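PDB 1SQ4: glyoxylate-induced Protein from Pseudomonas aeruginosa, which is of unknown function but folds as a two-cupin protein and may act, as its relatives are thought to, as a ureidoglycine aminohydrolase. Local coordinates for residues 71-76 against 138-143; 7-12 against 53-58; 103-108 against 118-123. All coordinates share one frame; numbering follows the deposited sequence.

Contact 1 (71-76 against 138-143)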
loop_
_atom_site.group_PDB
_atom_site.type_symbol
_atom_site.label_atom_id
_atom_site.label_comp_id
_atom_site.label_asym_id
_atom_site.label_seq_id
_atom_site.Cartn_x
_atom_site.Cartn_y
_atom_site.Cartn_z
ATOM N N TYR A 71 4.391 2.751 -33.928
ATOM C CA TYR A 71 3.646 3.954 -34.276
ATOM C C TYR A 71 2.348 3.530 -34.954
ATOM O O TYR A 71 2.268 2.449 -35.537
ATOM C CB TYR A 71 4.409 4.837 -35.265
ATOM C CG TYR A 71 5.868 5.088 -34.996
ATOM C CD1 TYR A 71 6.352 5.252 -33.702
ATOM C CD2 TYR A 71 6.750 5.277 -36.056
ATOM C CE1 TYR A 71 7.678 5.607 -33.473
ATOM C CE2 TYR A 71 8.073 5.633 -35.834
ATOM C CZ TYR A 71 8.527 5.801 -34.537
ATOM O OH TYR A 71 9.817 6.203 -34.304
ATOM N N ILE A 72 1.329 4.375 -34.871
ATOM C CA ILE A 72 0.072 4.081 -35.537
ATOM C C ILE A 72 -0.126 5.285 -36.445
ATOM O O ILE A 72 -0.577 6.356 -36.020
ATOM C CB ILE A 72 -1.107 3.903 -34.538
ATOM C CG1 ILE A 72 -0.878 2.658 -33.674
ATOM C CG2 ILE A 72 -2.405 3.685 -35.293
ATOM C CD1 ILE A 72 -1.993 2.363 -32.671
ATOM N N VAL A 73 0.256 5.090 -37.705
ATOM C CA VAL A 73 0.213 6.135 -38.713
ATOM C C VAL A 73 -1.068 6.294 -39.505
ATOM O O VAL A 73 -1.636 5.335 -39.995
ATOM C CB VAL A 73 1.369 5.952 -39.692
ATOM C CG1 VAL A 73 1.347 7.049 -40.734
ATOM C CG2 VAL A 73 2.676 5.964 -38.928
ATOM N N GLU A 74 -1.503 7.534 -39.633
ATOM C CA GLU A 74 -2.702 7.852 -40.372
ATOM C C GLU A 74 -2.299 8.709 -41.562
ATOM O O GLU A 74 -1.785 9.829 -41.405
ATOM C CB GLU A 74 -3.679 8.616 -39.468
ATOM C CG GLU A 74 -4.886 9.225 -40.176
ATOM C CD GLU A 74 -5.745 10.099 -39.262
ATOM O OE1 GLU A 74 -6.514 10.927 -39.780
ATOM O OE2 GLU A 74 -5.668 9.964 -38.027
ATOM N N LEU A 75 -2.497 8.172 -42.756
ATOM C CA LEU A 75 -2.172 8.918 -43.962
ATOM C C LEU A 75 -3.442 9.391 -44.614
ATOM O O LEU A 75 -4.372 8.617 -44.830
ATOM C CB LEU A 75 -1.419 8.056 -44.963
ATOM C CG LEU A 75 -0.086 7.546 -44.464
ATOM C CD1 LEU A 75 0.514 6.643 -45.525
ATOM C CD2 LEU A 75 0.822 8.717 -44.140
ATOM N N ALA A 76 -3.471 10.673 -44.922
ATOM C CA ALA A 76 -4.612 11.253 -45.584
ATOM C C ALA A 76 -4.384 10.957 -47.050
ATOM O O ALA A 76 -3.293 10.542 -47.452
ATOM C CB ALA A 76 -4.646 12.745 -45.358
ATOM N N PHE A 138 -2.077 2.337 -40.393
ATOM C CA PHE A 138 -1.267 1.147 -40.179
ATOM C C PHE A 138 -0.343 1.261 -38.981
ATOM O O PHE A 138 -0.088 2.352 -38.482
ATOM C CB PHE A 138 -0.419 0.835 -41.418
ATOM C CG PHE A 138 0.588 1.907 -41.760
ATOM C CD1 PHE A 138 0.190 3.072 -42.404
ATOM C CD2 PHE A 138 1.946 1.712 -41.511
ATOM C CE1 PHE A 138 1.120 4.023 -42.782
ATOM C CE2 PHE A 138 2.883 2.660 -41.884
ATOM C CZ PHE A 138 2.473 3.808 -42.527
ATOM N N HIS A 139 0.159 0.111 -38.541
ATOM C CA HIS A 139 1.078 0.036 -37.419
ATOM C C HIS A 139 2.484 -0.089 -37.970
ATOM O O HIS A 139 2.708 -0.800 -38.943
ATOM C CB HIS A 139 0.774 -1.179 -36.534
ATOM C CG HIS A 139 -0.415 -1.003 -35.643
ATOM N ND1 HIS A 139 -0.342 -1.119 -34.273
ATOM C CD2 HIS A 139 -1.714 -0.735 -35.927
ATOM C CE1 HIS A 139 -1.540 -0.931 -33.751
ATOM N NE2 HIS A 139 -2.390 -0.696 -34.735
ATOM N N TRP A 140 3.431 0.597 -37.343
ATOM C CA TRP A 140 4.813 0.553 -37.784
ATOM C C TRP A 140 5.690 0.197 -36.583
ATOM O O TRP A 140 5.910 1.004 -35.683
ATOM C CB TRP A 140 5.190 1.913 -38.377
ATOM C CG TRP A 140 6.579 2.032 -38.971
ATOM C CD1 TRP A 140 7.493 1.036 -39.142
ATOM C CD2 TRP A 140 7.225 3.242 -39.397
ATOM N NE1 TRP A 140 8.675 1.553 -39.636
ATOM C CE2 TRP A 140 8.534 2.909 -39.799
ATOM C CE3 TRP A 140 6.823 4.589 -39.469
ATOM C CZ2 TRP A 140 9.446 3.855 -40.265
ATOM C CZ3 TRP A 140 7.736 5.535 -39.936
ATOM C CH2 TRP A 140 9.029 5.158 -40.323
ATOM N N ILE A 141 6.187 -1.031 -36.575
ATOM C CA ILE A 141 7.019 -1.499 -35.491
ATOM C C ILE A 141 8.496 -1.485 -35.896
ATOM O O ILE A 141 8.881 -2.109 -36.886
ATOM C CB ILE A 141 6.570 -2.903 -35.094
ATOM C CG1 ILE A 141 5.091 -2.866 -34.727
ATOM C CG2 ILE A 141 7.380 -3.397 -33.932
ATOM C CD1 ILE A 141 4.444 -4.216 -34.588
ATOM N N ARG A 142 9.317 -0.779 -35.121
ATOM C CA ARG A 142 10.745 -0.660 -35.420
ATOM C C ARG A 142 11.685 -1.251 -34.388
ATOM O O ARG A 142 11.366 -1.313 -33.199
ATOM C CB ARG A 142 11.127 0.816 -35.623
ATOM C CG ARG A 142 10.479 1.465 -36.843
ATOM C CD ARG A 142 10.597 2.983 -36.843
ATOM N NE ARG A 142 11.916 3.500 -37.217
ATOM C CZ ARG A 142 12.821 3.946 -36.353
ATOM N NH1 ARG A 142 12.558 3.933 -35.052
ATOM N NH2 ARG A 142 13.973 4.435 -36.792
ATOM N N LYS A 143 12.855 -1.672 -34.856
ATOM C CA LYS A 143 13.882 -2.232 -33.991
ATOM C C LYS A 143 15.210 -2.271 -34.709
ATOM O O LYS A 143 15.268 -2.475 -35.918
ATOM C CB LYS A 143 13.542 -3.659 -33.565
ATOM C CG LYS A 143 14.656 -4.368 -32.781
ATOM C CD LYS A 143 14.372 -5.862 -32.717
ATOM C CE LYS A 143 15.348 -6.659 -31.841
ATOM N NZ LYS A 143 16.792 -6.425 -32.097
#
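Tyr71 and Trp140 form a hydrogen-bonded pair of two antiparallel strands, and their side chains run next to each other on one face of the sheet. From its CB, 4.1 Å from Trp140 O, Tyr71 turns its CG beside its own backbone N (chi1 -45°). Tyr71 CD2 brings the ring edge to the face of the indole, 3.5 Å from Trp140 CE3. The two six-membered rings stand almost perpendicular, at 88°, in an offset edge-to-face pair. Further out, Tyr71 CE2 meets the aliphatic CD of Arg142, at 3.8 Å, and that same CD lies over the Trp140 ring. The hydroxyl passes NH1 of Arg142 without a hydrogen bond; its partners are His269 and Met270 of the second subunit, while Arg142 NH2 is paired with Glu85.

Val73 and Phe138 repeat the pairing on this face, Val73 CB lying over the phenyl ring at 4.0 Å from its centroid. Leu75 CD1 reaches the rim of that ring. Each pair is joined by two backbone bonds, among them Trp140 N to Tyr71 O at 2.8 Å and Val73 N to Phe138 O at 2.9 Å. On the reverse face, the non-hydrogen-bonded pair Ile72 and His139 makes a CH-pi contact, with Ile72 CG1 3.8 Å from the imidazole centroid. His139 ND1 is hydrogen-bonded to Gln70.

Within the N-terminal cupin sheet, strand 69-76 is flanked by strand 52-57 and strand 136-144 by strand 90-98. The His139 face packs on Leu261 of strand 258-265 and Tyr217 of strand 212-220, joining the two cupin domains, whereas the Tyr71 face reaches the second subunit.

Contact 2 (7-12 against 53-58)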
loop_
_atom_site.group_PDB
_atom_site.type_symbol
_atom_site.label_atom_id
_atom_site.label_comp_id
_atom_site.label_asym_id
_atom_site.label_seq_id
_atom_site.Cartn_x
_atom_site.Cartn_y
_atom_site.Cartn_z
ATOM N N TYR A 7 -9.271 -2.638 -35.089
ATOM C CA TYR A 7 -9.514 -1.319 -34.546
ATOM C C TYR A 7 -8.443 -0.357 -35.034
ATOM O O TYR A 7 -7.281 -0.740 -35.213
ATOM C CB TYR A 7 -9.521 -1.356 -33.017
ATOM C CG TYR A 7 -9.537 0.014 -32.385
ATOM C CD1 TYR A 7 -8.357 0.733 -32.193
ATOM C CD2 TYR A 7 -10.736 0.600 -31.972
ATOM C CE1 TYR A 7 -8.373 2.002 -31.599
ATOM C CE2 TYR A 7 -10.756 1.873 -31.380
ATOM C CZ TYR A 7 -9.576 2.563 -31.193
ATOM O OH TYR A 7 -9.589 3.797 -30.578
ATOM N N ALA A 8 -8.848 0.893 -35.250
ATOM C CA ALA A 8 -7.942 1.939 -35.709
ATOM C C ALA A 8 -8.341 3.285 -35.113
ATOM O O ALA A 8 -9.485 3.713 -35.232
ATOM C CB ALA A 8 -7.952 2.016 -37.229
ATOM N N PRO A 9 -7.388 3.972 -34.464
ATOM C CA PRO A 9 -7.624 5.271 -33.842
ATOM C C PRO A 9 -8.101 6.251 -34.883
ATOM O O PRO A 9 -7.782 6.121 -36.066
ATOM C CB PRO A 9 -6.249 5.670 -33.326
ATOM C CG PRO A 9 -5.544 4.384 -33.163
ATOM C CD PRO A 9 -5.962 3.619 -34.375
ATOM N N HIS A 10 -8.860 7.238 -34.431
ATOM C CA HIS A 10 -9.374 8.270 -35.312
ATOM C C HIS A 10 -9.108 9.637 -34.702
ATOM O O HIS A 10 -9.278 10.665 -35.354
ATOM C CB HIS A 10 -10.873 8.063 -35.562
ATOM C CG HIS A 10 -11.171 7.030 -36.613
ATOM N ND1 HIS A 10 -12.398 6.936 -37.235
ATOM C CD2 HIS A 10 -10.397 6.064 -37.158
ATOM C CE1 HIS A 10 -12.364 5.957 -38.122
ATOM N NE2 HIS A 10 -11.163 5.410 -38.097
ATOM N N GLY A 11 -8.671 9.637 -33.447
ATOM C CA GLY A 11 -8.370 10.882 -32.769
ATOM C C GLY A 11 -9.577 11.572 -32.157
ATOM O O GLY A 11 -10.251 11.011 -31.293
ATOM N N GLY A 12 -9.841 12.796 -32.610
ATOM C CA GLY A 12 -10.958 13.564 -32.097
ATOM C C GLY A 12 -10.689 13.960 -30.666
ATOM O O GLY A 12 -9.586 13.758 -30.167
ATOM N N ARG A 53 0.037 11.791 -39.715
ATOM C CA ARG A 53 -0.103 12.026 -38.285
ATOM C C ARG A 53 -0.005 10.617 -37.677
ATOM O O ARG A 53 -0.505 9.656 -38.262
ATOM C CB ARG A 53 -1.458 12.679 -37.980
ATOM C CG ARG A 53 -2.669 11.796 -38.313
ATOM C CD ARG A 53 -4.000 12.565 -38.422
ATOM N NE ARG A 53 -4.341 13.324 -37.213
ATOM C CZ ARG A 53 -5.430 13.132 -36.465
ATOM N NH1 ARG A 53 -6.328 12.191 -36.772
ATOM N NH2 ARG A 53 -5.621 13.899 -35.402
HETATM N N MSE A 54 0.656 10.483 -36.531
HETATM C CA MSE A 54 0.800 9.174 -35.904
HETATM C C MSE A 54 0.757 9.234 -34.385
HETATM O O MSE A 54 1.080 10.248 -33.767
HETATM C CB MSE A 54 2.120 8.514 -36.325
HETATM C CG MSE A 54 3.365 9.252 -35.856
HETATM SE SE MSE A 54 5.055 8.492 -36.465
HETATM C CE MSE A 54 6.105 8.639 -34.832
ATOM N N TRP A 55 0.362 8.118 -33.801
ATOM C CA TRP A 55 0.287 7.987 -32.372
ATOM C C TRP A 55 1.468 7.149 -31.963
ATOM O O TRP A 55 1.642 6.043 -32.472
ATOM C CB TRP A 55 -1.027 7.322 -31.997
ATOM C CG TRP A 55 -2.113 8.324 -31.984
ATOM C CD1 TRP A 55 -2.342 9.257 -31.016
ATOM C CD2 TRP A 55 -3.077 8.571 -33.016
ATOM N NE1 TRP A 55 -3.385 10.070 -31.376
ATOM C CE2 TRP A 55 -3.857 9.671 -32.600
ATOM C CE3 TRP A 55 -3.355 7.976 -34.250
ATOM C CZ2 TRP A 55 -4.904 10.188 -33.376
ATOM C CZ3 TRP A 55 -4.394 8.490 -35.022
ATOM C CH2 TRP A 55 -5.155 9.585 -34.580
ATOM N N VAL A 56 2.306 7.687 -31.077
ATOM C CA VAL A 56 3.493 6.963 -30.631
ATOM C C VAL A 56 3.178 6.101 -29.422
ATOM O O VAL A 56 2.336 6.444 -28.592
ATOM C CB VAL A 56 4.665 7.923 -30.261
ATOM C CG1 VAL A 56 5.902 7.108 -29.931
ATOM C CG2 VAL A 56 4.976 8.866 -31.409
ATOM N N ILE A 57 3.853 4.964 -29.337
ATOM C CA ILE A 57 3.673 4.045 -28.227
ATOM C C ILE A 57 5.000 3.342 -27.997
ATOM O O ILE A 57 5.262 2.279 -28.545
ATOM C CB ILE A 57 2.562 3.013 -28.525
ATOM C CG1 ILE A 57 2.650 1.830 -27.565
ATOM C CG2 ILE A 57 2.714 2.492 -29.920
ATOM C CD1 ILE A 57 2.572 2.218 -26.121
ATOM N N ALA A 58 5.847 3.971 -27.195
ATOM C CA ALA A 58 7.161 3.428 -26.875
ATOM C C ALA A 58 7.443 3.752 -25.408
ATOM O O ALA A 58 6.734 4.553 -24.811
ATOM C CB ALA A 58 8.208 4.068 -27.775
#
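Pro9, His10 and Gly11, in the irregular N-terminal segment before strand 25-26, pack against Trp55 on strand 52-57, an outermost strand within this chain of the six-stranded sheet of the N-terminal cupin domain. The segment adds no backbone hydrogen bond to strand 52-57 and crosses the indole instead. Pro9 supplies the clearest contact: its CB sits over one face of the Trp55 six-membered ring, 4.0 Å from its centroid and 24° off the normal, in a CH-pi arrangement. The approach is offset toward the rim, with CZ3 of Trp55 3.8 Å from Pro9 CB.

Farther along, Gly11 follows the same ring by its main chain. Gly11 CA comes to 3.6 Å from Trp55 CZ2, and its N lies 3.7 Å from CH2. Gly11 has positive phi (83°) with psi -120°, angles at which a CB would press on the carbonyl O of the residue before; without one, the main chain can lie close to the indole. The carbonyl O of His10 meets the guanidinium of Arg53 at its edge and near its plane, but NH1 is 3.6 Å away and no hydrogen bond results. Arg53 also lays a guanidinium face over CZ2 of Trp55.

Several polar tips have partners beyond the two segments: Arg53 pairs through NH1 with Glu74 and through NH2 with Asp40, Trp55 NE1 bonds to Arg39 O, and His10 NE2 bonds to Glu98. Across the contact, attachment rests on dispersion and CH-pi packing against the indole, while Glu74 and Asp40 probably fix the guanidinium of Arg53 beside the segment and offset its charge.

Contact 3 (103-108 against 118-123)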
loop_
_atom_site.group_PDB
_atom_site.type_symbol
_atom_site.label_atom_id
_atom_site.label_comp_id
_atom_site.label_asym_id
_atom_site.label_seq_id
_atom_site.Cartn_x
_atom_site.Cartn_y
_atom_site.Cartn_z
ATOM N N LEU A 103 2.781 0.096 -50.860
ATOM C CA LEU A 103 4.180 -0.072 -50.464
ATOM C C LEU A 103 5.063 -0.504 -51.624
ATOM O O LEU A 103 4.755 -1.458 -52.336
ATOM C CB LEU A 103 4.305 -1.124 -49.352
ATOM C CG LEU A 103 5.727 -1.570 -48.976
ATOM C CD1 LEU A 103 6.452 -0.417 -48.327
ATOM C CD2 LEU A 103 5.685 -2.755 -48.042
ATOM N N THR A 104 6.169 0.202 -51.803
ATOM C CA THR A 104 7.117 -0.141 -52.846
ATOM C C THR A 104 8.314 -0.691 -52.083
ATOM O O THR A 104 9.098 0.059 -51.497
ATOM C CB THR A 104 7.511 1.096 -53.667
ATOM O OG1 THR A 104 6.350 1.618 -54.314
ATOM C CG2 THR A 104 8.535 0.739 -54.711
ATOM N N LEU A 105 8.434 -2.013 -52.068
ATOM C CA LEU A 105 9.509 -2.658 -51.346
ATOM C C LEU A 105 10.318 -3.555 -52.256
ATOM O O LEU A 105 9.771 -4.428 -52.929
ATOM C CB LEU A 105 8.929 -3.473 -50.191
ATOM C CG LEU A 105 9.933 -4.142 -49.255
ATOM C CD1 LEU A 105 10.753 -3.073 -48.585
ATOM C CD2 LEU A 105 9.215 -4.996 -48.218
ATOM N N GLN A 106 11.628 -3.337 -52.274
ATOM C CA GLN A 106 12.508 -4.146 -53.103
ATOM C C GLN A 106 12.050 -4.126 -54.550
ATOM O O GLN A 106 11.829 -5.176 -55.159
ATOM C CB GLN A 106 12.520 -5.595 -52.599
ATOM C CG GLN A 106 13.892 -6.062 -52.143
ATOM C CD GLN A 106 14.398 -5.270 -50.942
ATOM O OE1 GLN A 106 14.384 -4.032 -50.939
ATOM N NE2 GLN A 106 14.867 -5.985 -49.923
ATOM N N GLY A 107 11.901 -2.922 -55.089
ATOM C CA GLY A 107 11.469 -2.770 -56.464
ATOM C C GLY A 107 10.223 -3.563 -56.800
ATOM O O GLY A 107 10.107 -4.102 -57.902
ATOM N N GLN A 108 9.296 -3.632 -55.847
ATOM C CA GLN A 108 8.040 -4.351 -56.027
ATOM C C GLN A 108 6.928 -3.572 -55.338
ATOM O O GLN A 108 6.980 -3.362 -54.131
ATOM C CB GLN A 108 8.138 -5.748 -55.415
ATOM C CG GLN A 108 6.868 -6.577 -55.575
ATOM C CD GLN A 108 6.881 -7.435 -56.826
ATOM O OE1 GLN A 108 7.351 -7.007 -57.877
ATOM N NE2 GLN A 108 6.352 -8.650 -56.721
ATOM N N ALA A 118 3.724 -6.558 -43.732
ATOM C CA ALA A 118 4.943 -6.363 -44.499
ATOM C C ALA A 118 6.179 -6.291 -43.611
ATOM O O ALA A 118 6.181 -5.597 -42.597
ATOM C CB ALA A 118 4.823 -5.095 -45.342
ATOM N N PHE A 119 7.219 -7.030 -43.989
ATOM C CA PHE A 119 8.474 -7.044 -43.247
ATOM C C PHE A 119 9.550 -6.379 -44.089
ATOM O O PHE A 119 9.827 -6.784 -45.223
ATOM C CB PHE A 119 8.904 -8.469 -42.900
ATOM C CG PHE A 119 10.256 -8.542 -42.242
ATOM C CD1 PHE A 119 11.380 -8.914 -42.972
ATOM C CD2 PHE A 119 10.420 -8.161 -40.910
ATOM C CE1 PHE A 119 12.643 -8.894 -42.391
ATOM C CE2 PHE A 119 11.677 -8.137 -40.325
ATOM C CZ PHE A 119 12.790 -8.505 -41.069
ATOM N N ILE A 120 10.160 -5.355 -43.520
ATOM C CA ILE A 120 11.178 -4.606 -44.214
ATOM C C ILE A 120 12.478 -4.847 -43.500
ATOM O O ILE A 120 12.582 -4.585 -42.318
ATOM C CB ILE A 120 10.836 -3.126 -44.167
ATOM C CG1 ILE A 120 9.422 -2.922 -44.701
ATOM C CG2 ILE A 120 11.826 -2.319 -44.959
ATOM C CD1 ILE A 120 8.990 -1.486 -44.660
ATOM N N PRO A 121 13.474 -5.410 -44.199
ATOM C CA PRO A 121 14.792 -5.689 -43.611
ATOM C C PRO A 121 15.614 -4.416 -43.426
ATOM O O PRO A 121 15.416 -3.428 -44.130
ATOM C CB PRO A 121 15.417 -6.672 -44.604
ATOM C CG PRO A 121 14.764 -6.313 -45.896
ATOM C CD PRO A 121 13.325 -6.100 -45.490
ATOM N N PRO A 122 16.563 -4.434 -42.485
ATOM C CA PRO A 122 17.403 -3.267 -42.208
ATOM C C PRO A 122 18.114 -2.693 -43.418
ATOM O O PRO A 122 18.703 -3.427 -44.205
ATOM C CB PRO A 122 18.361 -3.781 -41.142
ATOM C CG PRO A 122 18.510 -5.214 -41.498
ATOM C CD PRO A 122 17.115 -5.643 -41.855
ATOM N N GLY A 123 18.038 -1.370 -43.552
ATOM C CA GLY A 123 18.664 -0.681 -44.661
ATOM C C GLY A 123 17.929 -0.871 -45.979
ATOM O O GLY A 123 18.342 -0.345 -47.006
#
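Strands 103-105 and 118-120 face each other across the interior of the N-terminal cupin barrel, with Leu103 and Leu105 directed toward Ala118 and Ile120. Their axes approach to 9.6 Å and their directions differ by 43°, the spacing of two packed sheets and not of neighbours in one sheet. The first strand belongs to the four-stranded sheet of the domain, the second to its six-stranded sheet. Backbones come nearest at Leu105 and Ile120, whose CA atoms are 7.6 Å apart, and no hydrogen bond joins the segments. Beyond Leu105 the chain reverses in a two-residue beta-hairpin turn, Gln106 and Gly107 both having positive phi and psi, close to a type I' turn although Gly107 departs from the standard angles. Leu105 N donates to Gln108 O at 2.9 Å, and a weak bond returns from Gln108 N to Leu105 O.

Side chains meet between the sheets. Leu103 sends CD2 to the methyl of Ala118, with CD2 and CB 3.7 Å apart. Leu105 holds CG anti to its backbone N (chi1 -176°), directed across the gap. The two methyls meet different partners. Leu105 CD1 packs on Ile120, 3.9 Å from CG2 and slightly farther from CG1. Leu105 CD2 lies against the opposite backbone, 3.5 Å from Phe119 O, and also touches Ile120 CG1. Phe119 starts away from strand 103-105, and its ring meets that of His189 edge to face.

Tyr126 of strand 126-129 continues the apolar layer by touching Leu103, Leu105 and Ile120, and Ala156 adds to it beside Leu105 and Pro121. At the exposed margin, the Gln106 chain is bent at chi2, and its amide NE2 lies 4.0 Å from Pro121 CG.

In the fold
All three contacts reach the six-stranded sheet of the N-terminal cupin domain. Contact 1 is buried and joins adjacent strands within it, mixing backbone bonds with aromatic packing. Contact 2 is only partly buried and lays a loop on the next strand. These two touch, since strands 52-57 and 69-76 are sheet neighbours, and both contacts approach the second subunit. Contact 3, whose centre lies about 15 Å from that of contact 1 and 23 Å from that of contact 2, is a buried aliphatic layer between two sheets, without hydrogen bonds across it or another subunit against its segments.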